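Side-chain contacts in CDA peptide synthetase I (Streptomyces coelicolor, PDB 5DU9), which belongs to the nonribosomal peptide synthetases and is represented here by its condensation domain, a fold of two lobes: residues A[42-47]-A[140-145]; A[119-124]-A[151-156]; A[261-266]-A[327-332]; A[275-280]-A[323-328]. The protein carries 1 engineered substitution. All coordinates share one frame; numbering follows the deposited sequence.

Contact 1 (A[42-47]-A[140-145]); sequences GPLDHA and HALFTL
Leu142 projects from strand 138-146 towards residues 42-47 and divides its two methyls between Leu44 and His46, so one forked side chain makes the whole cross-contact. Its CG lies anti to the backbone N (chi1 178°), which carries the fork clear of the strand. One branch, CD1, meets Leu44 CD1 at 4.3 Å, methyl against methyl and rather loosely. The other, CD2, sits 4.1 Å from His46 CB and lies at the edge of the imidazole, near the ring plane, so the aliphatic root of the histidine does the touching and neither ring face is used for it. No hydrogen bond joins the segments; of the 139 Å² buried on both sides, Leu142 supplies 76 Å², against about 30 Å² each for Leu44 and His46.

The polar end of His46 is taken up at the neighbouring edge strand, 103-107. With its CG also anti to the backbone N (chi1 170°), the ring extends to where NE2 bonds to Leu103 O and the ring stacks on His105. These two partners probably fix the turn of the imidazole and so the edge that Leu142 meets. Just before His46, Asp45 occupies the N-cap position, its OD1 bonded to Val48 N, while Leu44 also touches Phe375 and Pro378. Ala141 and Phe143, by contrast, touch helix 114-126. The arrangement is that of a layered alpha/beta fold, with the start of helix 46-58 packed on a mixed beta-sheet.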
# COMPACT_ATOMS: atom_id res chain seq x y z
N GLY A 42 -14.76 -14.18 14.15
CA GLY A 42 -16.04 -14.43 14.80
C GLY A 42 -17.19 -13.75 14.08
O GLY A 42 -16.97 -12.90 13.22
N PRO A 43 -18.43 -14.12 14.45
CA PRO A 43 -19.62 -13.63 13.75
C PRO A 43 -19.87 -12.13 13.91
O PRO A 43 -19.69 -11.57 14.99
CB PRO A 43 -20.76 -14.44 14.39
CG PRO A 43 -20.24 -14.87 15.71
CD PRO A 43 -18.77 -15.06 15.53
N LEU A 44 -20.27 -11.50 12.81
CA LEU A 44 -20.71 -10.11 12.81
C LEU A 44 -22.16 -10.02 12.33
O LEU A 44 -22.62 -10.86 11.56
CB LEU A 44 -19.81 -9.26 11.91
CG LEU A 44 -18.34 -9.14 12.30
CD1 LEU A 44 -17.60 -8.33 11.26
CD2 LEU A 44 -18.18 -8.52 13.68
N ASP A 45 -22.86 -8.99 12.80
CA ASP A 45 -24.23 -8.73 12.38
C ASP A 45 -24.21 -7.85 11.13
O ASP A 45 -23.83 -6.68 11.21
CB ASP A 45 -25.02 -8.07 13.51
CG ASP A 45 -26.50 -7.93 13.21
OD1 ASP A 45 -26.86 -7.49 12.09
OD2 ASP A 45 -27.32 -8.27 14.09
N HIS A 46 -24.61 -8.40 9.99
CA HIS A 46 -24.52 -7.67 8.73
C HIS A 46 -25.41 -6.43 8.71
O HIS A 46 -25.03 -5.40 8.17
CB HIS A 46 -24.89 -8.57 7.55
CG HIS A 46 -25.04 -7.83 6.26
ND1 HIS A 46 -26.25 -7.70 5.61
CD2 HIS A 46 -24.14 -7.15 5.51
CE1 HIS A 46 -26.08 -6.99 4.51
NE2 HIS A 46 -24.81 -6.65 4.43
N ALA A 47 -26.60 -6.55 9.29
CA ALA A 47 -27.52 -5.43 9.34
C ALA A 47 -26.90 -4.26 10.10
O ALA A 47 -26.99 -3.11 9.67
CB ALA A 47 -28.83 -5.84 9.98
N HIS A 140 -17.68 -2.59 -1.07
CA HIS A 140 -17.63 -3.22 0.24
C HIS A 140 -18.41 -4.52 0.25
O HIS A 140 -19.56 -4.57 -0.20
CB HIS A 140 -18.19 -2.27 1.30
CG HIS A 140 -17.50 -0.94 1.35
ND1 HIS A 140 -16.64 -0.58 2.36
CD2 HIS A 140 -17.55 0.11 0.50
CE1 HIS A 140 -16.19 0.64 2.14
NE2 HIS A 140 -16.72 1.08 1.01
N ALA A 141 -17.79 -5.57 0.78
CA ALA A 141 -18.47 -6.85 0.93
C ALA A 141 -18.07 -7.54 2.22
O ALA A 141 -16.90 -7.57 2.58
CB ALA A 141 -18.18 -7.74 -0.27
N LEU A 142 -19.07 -8.10 2.90
CA LEU A 142 -18.85 -8.96 4.05
C LEU A 142 -19.11 -10.39 3.62
O LEU A 142 -20.21 -10.72 3.19
CB LEU A 142 -19.77 -8.57 5.21
CG LEU A 142 -19.66 -9.44 6.46
CD1 LEU A 142 -18.32 -9.22 7.16
CD2 LEU A 142 -20.82 -9.18 7.41
N PHE A 143 -18.09 -11.23 3.72
CA PHE A 143 -18.24 -12.65 3.43
C PHE A 143 -18.42 -13.44 4.73
O PHE A 143 -17.72 -13.19 5.71
CB PHE A 143 -17.02 -13.19 2.68
CG PHE A 143 -16.80 -12.56 1.34
CD1 PHE A 143 -17.37 -13.12 0.20
CD2 PHE A 143 -16.02 -11.43 1.20
CE1 PHE A 143 -17.17 -12.55 -1.04
CE2 PHE A 143 -15.82 -10.86 -0.04
CZ PHE A 143 -16.39 -11.42 -1.16
N THR A 144 -19.37 -14.37 4.72
CA THR A 144 -19.46 -15.38 5.77
C THR A 144 -18.77 -16.64 5.25
O THR A 144 -19.11 -17.12 4.16
CB THR A 144 -20.92 -15.68 6.15
OG1 THR A 144 -21.57 -14.48 6.59
CG2 THR A 144 -20.99 -16.73 7.26
N LEU A 145 -17.82 -17.16 6.01
CA LEU A 145 -16.97 -18.26 5.53
C LEU A 145 -17.23 -19.61 6.19
O LEU A 145 -16.61 -20.61 5.81
CB LEU A 145 -15.50 -17.90 5.73
CG LEU A 145 -15.01 -16.63 5.04
CD1 LEU A 145 -13.52 -16.47 5.28
CD2 LEU A 145 -15.32 -16.65 3.55

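Contact 2 (A[119-124]-A[151-156]); sequences QRWMDR and LYYLGV
A Met-aromatic contact joins helix 114-126 to strand 149-157, with Met122 and Tyr153 at its centre. The helix and strand segments run nearly parallel, 14° apart in direction, with their axes 10.0 Å from each other at closest approach. With CG anti to the carbonyl carbon (chi1 -68°) and the chain bent at chi3, Met122 is laid along the Tyr153 ring, the two side chains running past each other in opposite directions. Its CG lies over one ring face, 3.8 Å from the centroid of the Tyr153 ring and 28° off the normal, a CH-pi contact. The sulfur stands more obliquely, nearer the rim: Met122 SD is 3.4 Å from Tyr153 CD1, and Met122 SD is also 3.8 Å from Leu151 CD2. On the opposite face of the Tyr153 ring, Gly155 N lies 3.6 Å above the plane, displaced toward the rim.

Trp121 comes in at about a right angle to Tyr153 and presents an edge. Its CZ3 is 3.9 Å from Tyr153 CD2, with the tyrosine carbons close to the indole plane. The phenol tip turns back to the helix, Tyr153 OH bonding to Asp125 OD2, which helps fix the ring's position. Trp121 continues over strand 138-146, touching Ala141 and meeting the Phe143 ring edge-to-face. Helix 114-126 links strand 103-107 to its parallel neighbour 138-146, a beta-alpha-beta crossover, and through Met122 it also covers strand 149-157, one strand further in.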
# COMPACT_ATOMS: atom_id res chain seq x y z
N GLN A 119 -11.89 -14.98 -2.67
CA GLN A 119 -10.78 -14.40 -3.41
C GLN A 119 -11.19 -14.14 -4.85
O GLN A 119 -10.88 -13.09 -5.42
CB GLN A 119 -9.55 -15.32 -3.36
CG GLN A 119 -8.33 -14.76 -4.10
CD GLN A 119 -7.73 -13.54 -3.42
OE1 GLN A 119 -7.42 -13.56 -2.23
NE2 GLN A 119 -7.57 -12.46 -4.18
N ARG A 120 -11.88 -15.11 -5.44
CA ARG A 120 -12.36 -14.98 -6.81
C ARG A 120 -13.32 -13.80 -6.94
O ARG A 120 -13.27 -13.06 -7.92
CB ARG A 120 -13.05 -16.27 -7.26
CG ARG A 120 -13.57 -16.23 -8.68
CD ARG A 120 -14.08 -17.59 -9.14
NE ARG A 120 -14.77 -17.50 -10.42
CZ ARG A 120 -15.98 -16.97 -10.58
NH1 ARG A 120 -16.64 -16.49 -9.53
NH2 ARG A 120 -16.53 -16.93 -11.78
N TRP A 121 -14.17 -13.61 -5.93
CA TRP A 121 -15.11 -12.49 -5.94
C TRP A 121 -14.38 -11.16 -5.88
O TRP A 121 -14.72 -10.22 -6.62
CB TRP A 121 -16.08 -12.60 -4.75
CG TRP A 121 -17.30 -11.74 -4.91
CD1 TRP A 121 -18.53 -12.14 -5.33
CD2 TRP A 121 -17.40 -10.34 -4.65
NE1 TRP A 121 -19.40 -11.07 -5.35
CE2 TRP A 121 -18.73 -9.95 -4.94
CE3 TRP A 121 -16.50 -9.37 -4.20
CZ2 TRP A 121 -19.17 -8.64 -4.79
CZ3 TRP A 121 -16.95 -8.07 -4.06
CH2 TRP A 121 -18.27 -7.72 -4.36
N MET A 122 -13.38 -11.07 -5.01
CA MET A 122 -12.62 -9.85 -4.85
C MET A 122 -11.82 -9.53 -6.11
O MET A 122 -11.72 -8.37 -6.52
CB MET A 122 -11.69 -9.95 -3.64
CG MET A 122 -12.42 -10.01 -2.31
SD MET A 122 -11.33 -10.01 -0.87
CE MET A 122 -10.62 -11.65 -0.96
N ASP A 123 -11.26 -10.56 -6.74
CA ASP A 123 -10.49 -10.37 -7.97
C ASP A 123 -11.38 -9.83 -9.09
O ASP A 123 -10.96 -8.96 -9.86
CB ASP A 123 -9.86 -11.69 -8.41
CG ASP A 123 -8.73 -12.13 -7.50
OD1 ASP A 123 -8.17 -11.28 -6.78
OD2 ASP A 123 -8.39 -13.33 -7.52
N ARG A 124 -12.60 -10.34 -9.18
CA ARG A 124 -13.53 -9.89 -10.21
C ARG A 124 -14.01 -8.47 -9.91
O ARG A 124 -14.24 -7.68 -10.82
CB ARG A 124 -14.70 -10.86 -10.32
CG ARG A 124 -14.28 -12.22 -10.87
CD ARG A 124 -15.38 -13.26 -10.74
NE ARG A 124 -16.49 -13.00 -11.66
CZ ARG A 124 -16.53 -13.42 -12.92
NH1 ARG A 124 -15.53 -14.12 -13.44
NH2 ARG A 124 -17.59 -13.14 -13.67
N LEU A 151 -14.98 -12.35 6.39
CA LEU A 151 -14.00 -11.59 5.64
C LEU A 151 -14.65 -10.30 5.18
O LEU A 151 -15.70 -10.33 4.55
CB LEU A 151 -13.47 -12.40 4.45
CG LEU A 151 -12.27 -11.84 3.69
CD1 LEU A 151 -11.48 -12.97 3.06
CD2 LEU A 151 -12.72 -10.86 2.61
N TYR A 152 -14.04 -9.17 5.53
CA TYR A 152 -14.51 -7.87 5.06
C TYR A 152 -13.60 -7.37 3.96
O TYR A 152 -12.41 -7.16 4.20
CB TYR A 152 -14.55 -6.85 6.20
CG TYR A 152 -15.25 -5.56 5.80
CD1 TYR A 152 -14.62 -4.63 4.98
CD2 TYR A 152 -16.53 -5.28 6.24
CE1 TYR A 152 -15.26 -3.47 4.60
CE2 TYR A 152 -17.18 -4.12 5.87
CZ TYR A 152 -16.54 -3.22 5.05
OH TYR A 152 -17.18 -2.06 4.68
N TYR A 153 -14.16 -7.19 2.77
CA TYR A 153 -13.41 -6.69 1.62
C TYR A 153 -13.63 -5.20 1.41
O TYR A 153 -14.76 -4.74 1.31
CB TYR A 153 -13.80 -7.45 0.36
CG TYR A 153 -13.37 -6.80 -0.95
CD1 TYR A 153 -12.03 -6.75 -1.32
CD2 TYR A 153 -14.31 -6.27 -1.82
CE1 TYR A 153 -11.64 -6.17 -2.52
CE2 TYR A 153 -13.93 -5.69 -3.02
CZ TYR A 153 -12.59 -5.65 -3.36
OH TYR A 153 -12.22 -5.07 -4.56
N LEU A 154 -12.52 -4.47 1.32
CA LEU A 154 -12.53 -3.06 0.99
C LEU A 154 -11.85 -2.86 -0.35
O LEU A 154 -10.62 -2.95 -0.46
CB LEU A 154 -11.82 -2.24 2.08
CG LEU A 154 -11.59 -0.76 1.76
CD1 LEU A 154 -12.90 -0.02 1.61
CD2 LEU A 154 -10.73 -0.12 2.84
N GLY A 155 -12.66 -2.61 -1.38
CA GLY A 155 -12.15 -2.30 -2.70
C GLY A 155 -12.27 -0.81 -2.90
O GLY A 155 -13.27 -0.20 -2.51
N VAL A 156 -11.25 -0.20 -3.50
CA VAL A 156 -11.26 1.24 -3.71
C VAL A 156 -10.65 1.59 -5.05
O VAL A 156 -9.99 0.76 -5.68
CB VAL A 156 -10.48 1.99 -2.60
CG1 VAL A 156 -11.09 1.72 -1.23
CG2 VAL A 156 -9.00 1.60 -2.62

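Contact 3 (A[261-266]-A[327-332]); sequences EATGAH and RVVETV
The backbones come nearest at Ala265 and Val329, whose CA atoms are 7.5 Å apart, where helix 250-263 ends and the chain turns past the side of helix 325-341. The link is set by an ST turn: Thr263 OG1 accepts from Ala265 N at 3.3 Å with an N-H...O angle of 157°, a fairly straight but long bond. Between them Gly264 leaves the helical conformation with a positive phi of 79°, and His266 then takes the N-cap position of helix 267-283. Residues 261-266 therefore form the short connection between two successive helices, in the helical layer of the lobe built from the second half of the condensation domain.

Thr263 has its OG1 between the backbone N and the carbonyl carbon (chi1 61°), which turns the hydroxyl back over the helix end. There it is bonded twice, to Ala265 N and to Ala259 O one turn earlier, so the oxygen is tied to the helix terminus, and Val329 lies only at a loose packing distance from it. Thr263 and Val329 cross at about a right angle.

Val329 carries the opposite side of the contact. It is buried and touches Ala273 of helix 267-283 as well, so it packs against the turn and the helix that follows. A single methyl does the work across to the turn: Val329 CG1 is 4.2 Å from Thr263 OG1 and 3.6 Å from Ala265 CB.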
# COMPACT_ATOMS: atom_id res chain seq x y z
N GLU A 261 17.39 -6.70 16.09
CA GLU A 261 18.00 -6.45 17.40
C GLU A 261 19.52 -6.37 17.29
O GLU A 261 20.15 -5.51 17.91
CB GLU A 261 17.61 -7.54 18.39
CG GLU A 261 18.00 -7.24 19.85
CD GLU A 261 19.45 -7.56 20.18
OE1 GLU A 261 20.08 -8.40 19.49
OE2 GLU A 261 19.98 -6.99 21.16
N ALA A 262 20.09 -7.28 16.52
CA ALA A 262 21.54 -7.43 16.45
C ALA A 262 22.19 -6.28 15.69
O ALA A 262 23.25 -5.79 16.07
CB ALA A 262 21.90 -8.76 15.81
N THR A 263 21.55 -5.87 14.60
CA THR A 263 22.09 -4.79 13.77
C THR A 263 21.71 -3.42 14.32
O THR A 263 22.34 -2.42 13.99
CB THR A 263 21.61 -4.90 12.31
OG1 THR A 263 20.18 -4.79 12.25
CG2 THR A 263 22.05 -6.22 11.70
N GLY A 264 20.68 -3.39 15.16
CA GLY A 264 20.16 -2.15 15.68
C GLY A 264 19.28 -1.42 14.70
O GLY A 264 18.91 -0.27 14.93
N ALA A 265 18.95 -2.07 13.59
CA ALA A 265 18.08 -1.49 12.57
C ALA A 265 16.65 -2.01 12.72
O ALA A 265 16.43 -3.15 13.10
CB ALA A 265 18.61 -1.81 11.18
N HIS A 266 15.69 -1.16 12.40
CA HIS A 266 14.29 -1.57 12.39
C HIS A 266 14.11 -2.70 11.38
O HIS A 266 14.77 -2.72 10.34
CB HIS A 266 13.39 -0.38 12.08
CG HIS A 266 11.93 -0.71 12.08
ND1 HIS A 266 11.20 -0.85 10.91
CD2 HIS A 266 11.06 -0.91 13.10
CE1 HIS A 266 9.95 -1.13 11.22
NE2 HIS A 266 9.84 -1.18 12.54
N ARG A 327 26.57 -5.06 6.70
CA ARG A 327 27.06 -3.90 5.99
C ARG A 327 26.02 -3.38 5.00
O ARG A 327 25.89 -2.18 4.80
CB ARG A 327 28.36 -4.21 5.25
CG ARG A 327 28.96 -3.01 4.52
CD ARG A 327 29.43 -1.94 5.51
NE ARG A 327 30.01 -0.77 4.83
CZ ARG A 327 29.31 0.26 4.37
NH1 ARG A 327 27.99 0.29 4.49
NH2 ARG A 327 29.94 1.27 3.78
N VAL A 328 25.29 -4.29 4.37
CA VAL A 328 24.23 -3.87 3.45
C VAL A 328 23.12 -3.17 4.21
O VAL A 328 22.54 -2.19 3.72
CB VAL A 328 23.66 -5.07 2.66
CG1 VAL A 328 22.53 -4.62 1.74
CG2 VAL A 328 24.76 -5.73 1.84
N VAL A 329 22.81 -3.65 5.42
CA VAL A 329 21.82 -2.98 6.27
C VAL A 329 22.29 -1.55 6.56
O VAL A 329 21.49 -0.61 6.52
CB VAL A 329 21.59 -3.76 7.59
CG1 VAL A 329 20.73 -2.95 8.56
CG2 VAL A 329 20.92 -5.10 7.30
N GLU A 330 23.58 -1.37 6.82
CA GLU A 330 24.12 -0.02 7.05
C GLU A 330 23.99 0.85 5.80
O GLU A 330 23.68 2.04 5.89
CB GLU A 330 25.58 -0.10 7.48
CG GLU A 330 25.78 -0.70 8.87
CD GLU A 330 27.24 -0.93 9.20
OE1 GLU A 330 28.11 -0.53 8.40
OE2 GLU A 330 27.52 -1.51 10.27
N THR A 331 24.24 0.25 4.64
CA THR A 331 24.12 0.96 3.37
C THR A 331 22.68 1.42 3.17
O THR A 331 22.43 2.55 2.75
CB THR A 331 24.57 0.06 2.20
OG1 THR A 331 25.95 -0.25 2.37
CG2 THR A 331 24.37 0.76 0.85
N VAL A 332 21.74 0.55 3.50
CA VAL A 332 20.32 0.88 3.41
C VAL A 332 19.97 2.03 4.36
O VAL A 332 19.28 2.97 3.98
CB VAL A 332 19.44 -0.35 3.73
CG1 VAL A 332 17.98 0.05 3.99
CG2 VAL A 332 19.52 -1.36 2.60

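Contact 4 (A[275-280]-A[323-328]); sequences VAAFLH and ESFARV
Arg327 N is gripped by Ser324, the N-cap residue of helix 325-341: its bond to Ser324 OG is 3.0 Å long with an N-H...O angle of 145°. A second, weak bond runs from the same nitrogen to Ser324 O. That carbonyl also accepts from Val328 N at 3.1 Å, so serine fastens the first turn through both its hydroxyl and its backbone. The capped turn presents Phe325 and Val328 to helix 267-283.

Across the interface the partners are two alanines, and everything is apolar. Phe325 has its CG anti to the backbone N (chi1 -179°), which swings the ring towards the other helix although its CB does not point there. Its CD1 lies 4.5 Å from Ala277 CB, the methyl approaching obliquely. Val328 points toward the other helix, and its CG1 is 4.4 Å from Ala276 CB. These are light touches at the limit of van der Waals contact. The backbones stay close, with the CA atoms of Ala277 and Val328 7.4 Å apart, consistent with the small alanine side chains on that face of helix 267-283. All four residues are buried.

Other elements close round the pair. Leu435 of helix 418-437 touches both Ala277 and Phe325, making a three-helix junction, while Ala276 also rests on Val288 of strand 287-294. Phe325 and Val328 both reach Ala273, one turn earlier on helix 267-283, and backbone bonds from Phe325 to Ala441 and from Glu323 to Val443 tie the start of helix 325-341 to the C-terminal stretch of the chain.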
# COMPACT_ATOMS: atom_id res chain seq x y z
N VAL A 275 16.10 -7.56 0.18
CA VAL A 275 15.74 -7.43 -1.23
C VAL A 275 16.95 -6.94 -2.03
O VAL A 275 17.24 -7.47 -3.10
CB VAL A 275 14.55 -6.46 -1.43
CG1 VAL A 275 14.24 -6.30 -2.91
CG2 VAL A 275 13.32 -6.98 -0.70
N ALA A 276 17.67 -5.95 -1.51
CA ALA A 276 18.86 -5.44 -2.19
C ALA A 276 19.89 -6.54 -2.39
O ALA A 276 20.47 -6.68 -3.47
CB ALA A 276 19.46 -4.29 -1.41
N ALA A 277 20.13 -7.33 -1.34
CA ALA A 277 21.08 -8.43 -1.40
C ALA A 277 20.62 -9.50 -2.39
O ALA A 277 21.42 -10.06 -3.13
CB ALA A 277 21.26 -9.04 -0.02
N PHE A 278 19.32 -9.77 -2.39
CA PHE A 278 18.73 -10.74 -3.31
C PHE A 278 18.92 -10.31 -4.77
O PHE A 278 19.31 -11.12 -5.62
CB PHE A 278 17.24 -10.91 -3.00
CG PHE A 278 16.53 -11.89 -3.89
CD1 PHE A 278 16.75 -13.25 -3.77
CD2 PHE A 278 15.63 -11.45 -4.84
CE1 PHE A 278 16.10 -14.16 -4.58
CE2 PHE A 278 14.97 -12.36 -5.66
CZ PHE A 278 15.21 -13.71 -5.53
N LEU A 279 18.65 -9.04 -5.05
CA LEU A 279 18.82 -8.51 -6.40
C LEU A 279 20.29 -8.57 -6.80
O LEU A 279 20.62 -8.96 -7.91
CB LEU A 279 18.31 -7.07 -6.49
CG LEU A 279 16.80 -6.88 -6.31
CD1 LEU A 279 16.45 -5.41 -6.41
CD2 LEU A 279 16.00 -7.70 -7.31
N HIS A 280 21.17 -8.18 -5.88
CA HIS A 280 22.61 -8.20 -6.15
C HIS A 280 23.12 -9.61 -6.43
O HIS A 280 23.89 -9.83 -7.37
CB HIS A 280 23.38 -7.61 -4.97
CG HIS A 280 24.85 -7.88 -5.02
ND1 HIS A 280 25.69 -7.25 -5.90
CD2 HIS A 280 25.62 -8.72 -4.29
CE1 HIS A 280 26.93 -7.69 -5.72
NE2 HIS A 280 26.91 -8.59 -4.75
N GLU A 323 31.13 -7.61 1.08
CA GLU A 323 30.39 -6.98 2.16
C GLU A 323 29.50 -7.98 2.89
O GLU A 323 28.97 -8.91 2.29
CB GLU A 323 29.54 -5.82 1.63
CG GLU A 323 30.37 -4.61 1.21
CD GLU A 323 29.52 -3.46 0.72
OE1 GLU A 323 28.38 -3.70 0.26
OE2 GLU A 323 29.99 -2.30 0.79
N SER A 324 29.35 -7.78 4.20
CA SER A 324 28.45 -8.60 5.00
C SER A 324 27.01 -8.14 4.85
O SER A 324 26.76 -7.04 4.37
CB SER A 324 28.84 -8.53 6.48
OG SER A 324 28.60 -7.22 6.97
N PHE A 325 26.06 -8.96 5.29
CA PHE A 325 24.67 -8.55 5.26
C PHE A 325 24.48 -7.35 6.18
O PHE A 325 23.75 -6.42 5.86
CB PHE A 325 23.73 -9.69 5.65
CG PHE A 325 22.27 -9.31 5.60
CD1 PHE A 325 21.72 -8.79 4.44
CD2 PHE A 325 21.46 -9.48 6.70
CE1 PHE A 325 20.39 -8.44 4.38
CE2 PHE A 325 20.13 -9.13 6.66
CZ PHE A 325 19.59 -8.61 5.49
N ALA A 326 25.16 -7.36 7.32
CA ALA A 326 25.10 -6.23 8.25
C ALA A 326 25.57 -4.95 7.57
O ALA A 326 25.05 -3.87 7.83
CB ALA A 326 25.92 -6.50 9.50
N ARG A 327 26.57 -5.06 6.70
CA ARG A 327 27.06 -3.90 5.99
C ARG A 327 26.02 -3.38 5.00
O ARG A 327 25.89 -2.18 4.80
CB ARG A 327 28.36 -4.21 5.25
CG ARG A 327 28.96 -3.01 4.52
CD ARG A 327 29.43 -1.94 5.51
NE ARG A 327 30.01 -0.77 4.83
CZ ARG A 327 29.31 0.26 4.37
NH1 ARG A 327 27.99 0.29 4.49
NH2 ARG A 327 29.94 1.27 3.78
N VAL A 328 25.29 -4.29 4.37
CA VAL A 328 24.23 -3.87 3.45
C VAL A 328 23.12 -3.17 4.21
O VAL A 328 22.54 -2.19 3.72
CB VAL A 328 23.66 -5.07 2.66
CG1 VAL A 328 22.53 -4.62 1.74
CG2 VAL A 328 24.76 -5.73 1.84

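Overall arrangement
The four contacts fall into two pairs on opposite sides of the chain's centre. Contacts 1 and 2, with centres 13 Å apart, cross along the chain and meet in one mixed sheet, where strands 138-146 and 149-157 are neighbours; on strand 138-146, Leu142 faces residues 42-47 at the start of helix 46-58, while the adjacent Ala141 and Phe143 face helix 114-126. Contacts 3 and 4, 10 Å apart, come later and both end on helix 325-341, sharing Arg327 and Val328, while their other segments belong to the successive helices 250-263 and 267-283. Between the pairs the centres are 36 to 44 Å apart and nothing touches, consistent with the two lobes of a condensation domain.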